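Local coordinates for molybdopterin synthase catalytic subunit (Helicobacter pylori, PDB 3RPF), which probably converts cyclic pyranopterin phosphate (precursor Z) into molybdopterin by building its dithiolene group with two sulfur atoms supplied by its partner MoaD, at residues D44-A56 / H80-F92. Residues are numbered along the deposited sequence; the frame is centred on the assembly and turned at random.
Sequences DNIQGLSFDIYEA and HSLGDVLIGQSSF. With EDO (1,2-ethanediol), chain G.
The ring of F51 lies in the angle where the chain turns at G83, with one face taken by H80. The two rings form a T-shaped pair, planes at 86°, in which H80 CE1 comes down near the rim of the phenyl, 3.7 Å from F51 CD1. H80 ND1 donates to S81 O in the plane of its own ring (2.9 Å); with the hydrogen bond of H80 NE2 to G74 N of the MoaD chain, this holds the imidazole's rotation and presents CE1 to F51. V85 CG2 meets the phenyl edge, and S91 CB reaches F51 CE2 at 3.5 Å. L82, its CG anti to the backbone N (chi1 180°), swings CD1 back against I53 CG1 (3.8 Å). The backbones pair antiparallel: F51 and G83 exchange two hydrogen bonds, as do L49 and V85, and S50 OG donates to D84 OD1 (2.8 Å) while also bonding R131. S91 OG is hydrogen-bonded to G74 O of the MoaD chain and F51 itself packs on that glycine, so this corner is part of the subunit interface. Within this chain, strand 84-86 is outermost in an antiparallel sheet, beside 48-53 and then 121-127, while 74-82 leads out of the mixed sheet and 90-98 returns to it; I7 of strand 5-9 packs on I53 and L82, and helix 55-71 follows Y54.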
loop_
_atom_site.group_PDB
_atom_site.type_symbol
_atom_site.label_atom_id
_atom_site.label_comp_id
_atom_site.label_asym_id
_atom_site.label_seq_id
_atom_site.Cartn_x
_atom_site.Cartn_y
_atom_site.Cartn_z
ATOM N N ASP A 44 -12.017 22.915 5.192
ATOM C CA ASP A 44 -12.774 24.151 5.294
ATOM C C ASP A 44 -14.079 23.956 4.539
ATOM O O ASP A 44 -14.824 23.010 4.824
ATOM C CB ASP A 44 -11.954 25.326 4.752
ATOM C CG ASP A 44 -10.688 25.567 5.567
ATOM O OD1 ASP A 44 -9.581 25.511 4.990
ATOM O OD2 ASP A 44 -10.809 25.793 6.795
ATOM N N ASN A 45 -14.352 24.822 3.567
ATOM C CA ASN A 45 -15.547 24.653 2.760
ATOM C C ASN A 45 -15.242 24.621 1.268
ATOM O O ASN A 45 -16.014 25.133 0.460
ATOM C CB ASN A 45 -16.580 25.732 3.074
ATOM C CG ASN A 45 -17.960 25.402 2.516
ATOM O OD1 ASN A 45 -18.443 24.275 2.650
ATOM N ND2 ASN A 45 -18.598 26.386 1.883
ATOM N N ILE A 46 -14.122 24.010 0.898
ATOM C CA ILE A 46 -13.811 23.868 -0.517
ATOM C C ILE A 46 -14.834 22.968 -1.185
ATOM O O ILE A 46 -15.481 22.147 -0.528
ATOM C CB ILE A 46 -12.408 23.294 -0.754
ATOM C CG1 ILE A 46 -12.332 21.826 -0.316
ATOM C CG2 ILE A 46 -11.365 24.145 -0.038
ATOM C CD1 ILE A 46 -11.040 21.153 -0.727
ATOM N N GLN A 47 -14.987 23.135 -2.491
ATOM C CA GLN A 47 -15.869 22.279 -3.274
ATOM C C GLN A 47 -15.137 21.035 -3.756
ATOM O O GLN A 47 -15.757 20.013 -4.066
ATOM C CB GLN A 47 -16.392 23.058 -4.487
ATOM C CG GLN A 47 -17.242 24.255 -4.116
ATOM C CD GLN A 47 -17.346 25.238 -5.260
ATOM O OE1 GLN A 47 -16.330 25.722 -5.768
ATOM N NE2 GLN A 47 -18.568 25.520 -5.693
ATOM N N GLY A 48 -13.812 21.127 -3.826
ATOM C CA GLY A 48 -13.003 20.020 -4.319
ATOM C C GLY A 48 -11.659 20.551 -4.777
ATOM O O GLY A 48 -11.249 21.648 -4.375
ATOM N N LEU A 49 -10.966 19.782 -5.612
ATOM C CA LEU A 49 -9.676 20.208 -6.107
ATOM C C LEU A 49 -9.705 20.194 -7.624
ATOM O O LEU A 49 -10.604 19.606 -8.236
ATOM C CB LEU A 49 -8.567 19.280 -5.614
ATOM C CG LEU A 49 -8.385 19.018 -4.118
ATOM C CD1 LEU A 49 -7.380 17.887 -3.900
ATOM C CD2 LEU A 49 -7.954 20.274 -3.359
ATOM N N SER A 50 -8.712 20.835 -8.229
ATOM C CA SER A 50 -8.569 20.813 -9.678
ATOM C C SER A 50 -7.100 20.612 -10.014
ATOM O O SER A 50 -6.218 21.066 -9.278
ATOM C CB SER A 50 -9.093 22.098 -10.300
ATOM O OG SER A 50 -9.164 21.964 -11.709
ATOM N N PHE A 51 -6.823 19.905 -11.104
ATOM C CA PHE A 51 -5.439 19.595 -11.446
ATOM C C PHE A 51 -5.066 20.030 -12.874
ATOM O O PHE A 51 -5.868 19.884 -13.804
ATOM C CB PHE A 51 -5.174 18.100 -11.277
ATOM C CG PHE A 51 -5.388 17.587 -9.863
ATOM C CD1 PHE A 51 -4.357 17.608 -8.931
ATOM C CD2 PHE A 51 -6.612 17.076 -9.484
ATOM C CE1 PHE A 51 -4.548 17.133 -7.628
ATOM C CE2 PHE A 51 -6.815 16.588 -8.174
ATOM C CZ PHE A 51 -5.780 16.621 -7.256
ATOM N N ASP A 52 -3.864 20.585 -13.035
ATOM C CA ASP A 52 -3.232 20.695 -14.356
ATOM C C ASP A 52 -2.106 19.665 -14.453
ATOM O O ASP A 52 -1.408 19.404 -13.465
ATOM C CB ASP A 52 -2.638 22.080 -14.580
ATOM C CG ASP A 52 -3.690 23.167 -14.718
ATOM O OD1 ASP A 52 -4.860 22.864 -15.061
ATOM O OD2 ASP A 52 -3.331 24.342 -14.479
ATOM N N ILE A 53 -1.911 19.096 -15.641
ATOM C CA ILE A 53 -0.874 18.089 -15.850
ATOM C C ILE A 53 0.008 18.401 -17.056
ATOM O O ILE A 53 -0.506 18.705 -18.143
ATOM C CB ILE A 53 -1.487 16.689 -16.044
ATOM C CG1 ILE A 53 -2.274 16.263 -14.800
ATOM C CG2 ILE A 53 -0.390 15.664 -16.348
ATOM C CD1 ILE A 53 -2.852 14.872 -14.898
ATOM N N TYR A 54 1.331 18.343 -16.878
ATOM C CA TYR A 54 2.262 18.426 -18.032
ATOM C C TYR A 54 2.357 17.018 -18.618
ATOM O O TYR A 54 3.160 16.200 -18.163
ATOM C CB TYR A 54 3.637 18.903 -17.560
ATOM C CG TYR A 54 4.682 19.202 -18.640
ATOM C CD1 TYR A 54 5.862 19.866 -18.314
ATOM C CD2 TYR A 54 4.500 18.819 -19.963
ATOM C CE1 TYR A 54 6.822 20.137 -19.260
ATOM C CE2 TYR A 54 5.466 19.087 -20.928
ATOM C CZ TYR A 54 6.623 19.746 -20.566
ATOM O OH TYR A 54 7.589 20.025 -21.509
ATOM N N GLU A 55 1.529 16.708 -19.611
ATOM C CA GLU A 55 1.323 15.294 -19.952
ATOM C C GLU A 55 2.544 14.604 -20.537
ATOM O O GLU A 55 2.861 13.469 -20.161
ATOM C CB GLU A 55 0.094 15.109 -20.850
ATOM C CG GLU A 55 -1.182 15.661 -20.224
ATOM C CD GLU A 55 -2.428 15.257 -20.982
ATOM O OE1 GLU A 55 -3.523 15.794 -20.683
ATOM O OE2 GLU A 55 -2.309 14.387 -21.872
ATOM N N ALA A 56 3.233 15.279 -21.453
ATOM C CA ALA A 56 4.417 14.693 -22.088
ATOM C C ALA A 56 5.477 14.326 -21.054
ATOM O O ALA A 56 6.073 13.259 -21.126
ATOM C CB ALA A 56 4.996 15.650 -23.147
ATOM N N HIS A 80 -4.534 9.274 -12.927
ATOM C CA HIS A 80 -4.660 10.539 -12.221
ATOM C C HIS A 80 -5.708 11.383 -12.920
ATOM O O HIS A 80 -5.841 11.319 -14.144
ATOM C CB HIS A 80 -3.313 11.274 -12.182
ATOM C CG HIS A 80 -3.222 12.302 -11.102
ATOM N ND1 HIS A 80 -3.968 13.461 -11.106
ATOM C CD2 HIS A 80 -2.477 12.345 -9.963
ATOM C CE1 HIS A 80 -3.696 14.169 -10.024
ATOM N NE2 HIS A 80 -2.793 13.511 -9.316
ATOM N N SER A 81 -6.461 12.158 -12.143
ATOM C CA SER A 81 -7.471 13.054 -12.698
ATOM C C SER A 81 -6.864 14.309 -13.317
ATOM O O SER A 81 -5.827 14.794 -12.870
ATOM C CB SER A 81 -8.443 13.479 -11.604
ATOM O OG SER A 81 -9.222 12.387 -11.139
ATOM N N LEU A 82 -7.536 14.832 -14.340
ATOM C CA LEU A 82 -7.220 16.144 -14.906
ATOM C C LEU A 82 -8.453 17.020 -14.730
ATOM O O LEU A 82 -9.578 16.571 -14.977
ATOM C CB LEU A 82 -6.870 16.018 -16.392
ATOM C CG LEU A 82 -6.515 17.316 -17.138
ATOM C CD1 LEU A 82 -5.193 17.879 -16.633
ATOM C CD2 LEU A 82 -6.451 17.083 -18.650
ATOM N N GLY A 83 -8.265 18.262 -14.295
ATOM C CA GLY A 83 -9.403 19.139 -14.090
ATOM C C GLY A 83 -10.039 18.944 -12.723
ATOM O O GLY A 83 -9.346 18.591 -11.761
ATOM N N ASP A 84 -11.349 19.163 -12.634
ATOM C CA ASP A 84 -12.034 19.218 -11.350
ATOM C C ASP A 84 -12.349 17.841 -10.778
ATOM O O ASP A 84 -12.758 16.934 -11.499
ATOM C CB ASP A 84 -13.339 20.008 -11.464
ATOM C CG ASP A 84 -13.113 21.447 -11.873
ATOM O OD1 ASP A 84 -11.937 21.871 -11.915
ATOM O OD2 ASP A 84 -14.108 22.153 -12.146
ATOM N N VAL A 85 -12.115 17.705 -9.483
ATOM C CA VAL A 85 -12.494 16.544 -8.712
ATOM C C VAL A 85 -13.163 17.012 -7.419
ATOM O O VAL A 85 -12.572 17.718 -6.635
ATOM C CB VAL A 85 -11.275 15.679 -8.411
ATOM C CG1 VAL A 85 -11.673 14.396 -7.795
ATOM C CG2 VAL A 85 -10.461 15.471 -9.651
ATOM N N LEU A 86 -14.393 16.601 -7.204
ATOM C CA LEU A 86 -15.150 17.025 -6.045
ATOM C C LEU A 86 -14.854 16.235 -4.769
ATOM O O LEU A 86 -14.311 15.157 -4.821
ATOM C CB LEU A 86 -16.643 17.002 -6.353
ATOM C CG LEU A 86 -17.071 17.654 -7.658
ATOM C CD1 LEU A 86 -18.550 17.542 -7.849
ATOM C CD2 LEU A 86 -16.625 19.073 -7.752
ATOM N N ILE A 87 -15.280 16.779 -3.640
ATOM C CA ILE A 87 -15.056 16.175 -2.345
ATOM C C ILE A 87 -15.647 14.795 -2.367
ATOM O O ILE A 87 -16.720 14.595 -2.865
ATOM C CB ILE A 87 -15.860 16.896 -1.274
ATOM C CG1 ILE A 87 -15.305 18.284 -0.998
ATOM C CG2 ILE A 87 -15.984 16.023 -0.056
ATOM C CD1 ILE A 87 -13.846 18.318 -0.849
ATOM N N GLY A 88 -14.927 13.842 -1.808
ATOM C CA GLY A 88 -15.363 12.464 -1.774
ATOM C C GLY A 88 -14.924 11.650 -2.978
ATOM O O GLY A 88 -15.007 10.415 -2.957
ATOM N N GLN A 89 -14.458 12.319 -4.030
ATOM C CA GLN A 89 -14.043 11.629 -5.253
ATOM C C GLN A 89 -12.534 11.399 -5.286
ATOM O O GLN A 89 -11.774 12.114 -4.624
ATOM C CB GLN A 89 -14.491 12.408 -6.497
ATOM C CG GLN A 89 -15.995 12.640 -6.571
ATOM C CD GLN A 89 -16.449 13.174 -7.918
ATOM O OE1 GLN A 89 -15.790 14.024 -8.527
ATOM N NE2 GLN A 89 -17.588 12.679 -8.389
ATOM N N SER A 90 -12.103 10.408 -6.066
ATOM C CA SER A 90 -10.689 10.036 -6.128
ATOM C C SER A 90 -9.947 10.735 -7.254
ATOM O O SER A 90 -10.466 10.882 -8.359
ATOM C CB SER A 90 -10.544 8.513 -6.274
ATOM O OG SER A 90 -11.277 7.840 -5.262
ATOM N N SER A 91 -8.718 11.153 -6.982
ATOM C CA SER A 91 -7.978 11.945 -7.962
ATOM C C SER A 91 -6.713 11.239 -8.413
ATOM O O SER A 91 -6.080 11.645 -9.392
ATOM C CB SER A 91 -7.610 13.292 -7.360
ATOM O OG SER A 91 -6.781 13.116 -6.225
ATOM N N PHE A 92 -6.339 10.176 -7.705
ATOM C CA PHE A 92 -5.079 9.511 -7.993
ATOM C C PHE A 92 -5.196 8.077 -7.499
ATOM O O PHE A 92 -5.813 7.823 -6.468
ATOM C CB PHE A 92 -3.940 10.253 -7.273
ATOM C CG PHE A 92 -2.633 9.477 -7.199
ATOM C CD1 PHE A 92 -1.993 9.043 -8.354
ATOM C CD2 PHE A 92 -2.024 9.238 -5.971
ATOM C CE1 PHE A 92 -0.793 8.349 -8.294
ATOM C CE2 PHE A 92 -0.810 8.552 -5.893
ATOM C CZ PHE A 92 -0.189 8.102 -7.065
HETATM C C1 EDO G . 0.039 18.495 -22.138
HETATM O O1 EDO G . 0.526 19.197 -20.991
HETATM C C2 EDO G . 1.136 18.490 -23.193
HETATM O O2 EDO G . 2.332 17.939 -22.623
#